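Local structure of endosialidase (Enterobacteria phage phi92, 4HIZ) at the interface of chains A and B. The protein cleaves polysialic acid as a phage endosialidase, hydrolysing both alpha-2,8 and alpha-2,9 linkages between its sialic acid units. Residues are numbered along the deposited sequence; one frame, centred on the assembly and turned at random. Chains: chain A/B, Endosialidase.

The interface of chains A and B. Residues chain A 612, 614, 619; chain B 594-597.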
loop_
_atom_site.group_PDB
_atom_site.type_symbol
_atom_site.label_atom_id
_atom_site.label_comp_id
_atom_site.label_asym_id
_atom_site.label_seq_id
_atom_site.Cartn_x
_atom_site.Cartn_y
_atom_site.Cartn_z
ATOM N N ILE A 612 -17.786 -31.011 7.203
ATOM C CA ILE A 612 -19.256 -31.041 7.045
ATOM C C ILE A 612 -19.625 -30.228 5.799
ATOM O O ILE A 612 -19.385 -29.021 5.735
ATOM C CB ILE A 612 -20.016 -30.450 8.259
ATOM C CG1 ILE A 612 -19.525 -31.122 9.554
ATOM C CG2 ILE A 612 -21.539 -30.653 8.055
ATOM C CD1 ILE A 612 -20.144 -30.468 10.818
ATOM N N CYS A 614 -22.607 -28.770 3.559
ATOM C CA CYS A 614 -23.998 -28.421 3.905
ATOM C C CYS A 614 -24.747 -27.794 2.753
ATOM O O CYS A 614 -24.238 -26.860 2.130
ATOM C CB CYS A 614 -24.016 -27.375 5.036
ATOM S SG CYS A 614 -22.914 -27.682 6.410
ATOM N N PRO A 619 -24.569 -26.030 9.764
ATOM C CA PRO A 619 -24.367 -27.480 9.743
ATOM C C PRO A 619 -25.364 -28.280 10.583
ATOM O O PRO A 619 -24.992 -29.120 11.401
ATOM C CB PRO A 619 -22.930 -27.641 10.280
ATOM C CG PRO A 619 -22.734 -26.455 11.187
ATOM C CD PRO A 619 -23.509 -25.330 10.515
ATOM N N TYR B 594 -14.134 -28.771 13.641
ATOM C CA TYR B 594 -14.776 -29.262 12.414
ATOM C C TYR B 594 -14.834 -28.143 11.375
ATOM O O TYR B 594 -14.826 -26.957 11.718
ATOM C CB TYR B 594 -16.177 -29.851 12.711
ATOM C CG TYR B 594 -17.121 -28.921 13.429
ATOM C CD1 TYR B 594 -17.109 -28.829 14.830
ATOM C CD2 TYR B 594 -18.042 -28.143 12.724
ATOM C CE1 TYR B 594 -17.984 -27.983 15.491
ATOM C CE2 TYR B 594 -18.923 -27.299 13.391
ATOM C CZ TYR B 594 -18.877 -27.222 14.767
ATOM O OH TYR B 594 -19.750 -26.398 15.433
ATOM N N GLY B 595 -14.819 -28.532 10.100
ATOM C CA GLY B 595 -14.868 -27.564 9.005
ATOM C C GLY B 595 -16.260 -27.590 8.389
ATOM O O GLY B 595 -16.870 -28.664 8.298
ATOM N N VAL B 596 -16.785 -26.416 8.029
ATOM C CA VAL B 596 -18.106 -26.294 7.480
ATOM C C VAL B 596 -17.991 -25.628 6.093
ATOM O O VAL B 596 -17.418 -24.534 5.976
ATOM C CB VAL B 596 -18.956 -25.377 8.411
ATOM C CG1 VAL B 596 -20.333 -25.100 7.781
ATOM C CG2 VAL B 596 -19.087 -25.972 9.829
ATOM N N ILE B 597 -18.477 -26.298 5.040
ATOM C CA ILE B 597 -18.608 -25.670 3.716
ATOM C C ILE B 597 -20.100 -25.623 3.477
ATOM O O ILE B 597 -20.751 -26.676 3.442
ATOM C CB ILE B 597 -17.885 -26.494 2.683
ATOM C CG1 ILE B 597 -16.400 -26.550 3.114
ATOM C CG2 ILE B 597 -18.075 -25.885 1.287
ATOM C CD1 ILE B 597 -15.552 -27.389 2.244
#
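Inter-subunit strand pairing is well illustrated by the C-terminal stalk of this endosialidase, where strand 610-614 of chain A lies parallel to strand 594-599 of chain B, in the manner of the interwoven beta-helices of phage tailspikes. A:Ile612 pairs with B:Val596 as a parallel bridge, its backbone reaching to both neighbours of that valine. The amide N of A:Ile612 donates to B:Gly595 O at 2.7 Å. Its own carbonyl O accepts B:Ile597 N at 3.0 Å. The ladder continues where A:Cys614 N meets B:Ile597 O at 2.8 Å.

Side chains on one face of this ladder add apolar contacts. With CG1 of A:Ile612 beside its backbone N (chi1 -52°) and the chain extended beyond it, CD1 meets CD2 of B:Tyr594 at 3.7 Å from one face of the ring, displaced past its rim, the two side chains crossing obliquely. B:Val596 divides its branches: CG1, anti to the backbone N (chi1 174°), touches the thiol sulfur SG of A:Cys614 at 3.9 Å, while CG2 meets ring atom CG of A:Pro619 at 3.9 Å. The proline, from the loop following the strand, thus caps the valine. Backbone bonds set the strand register and apolar contacts flank it, a combination that likely stabilises the intertwined stalk of the trimer.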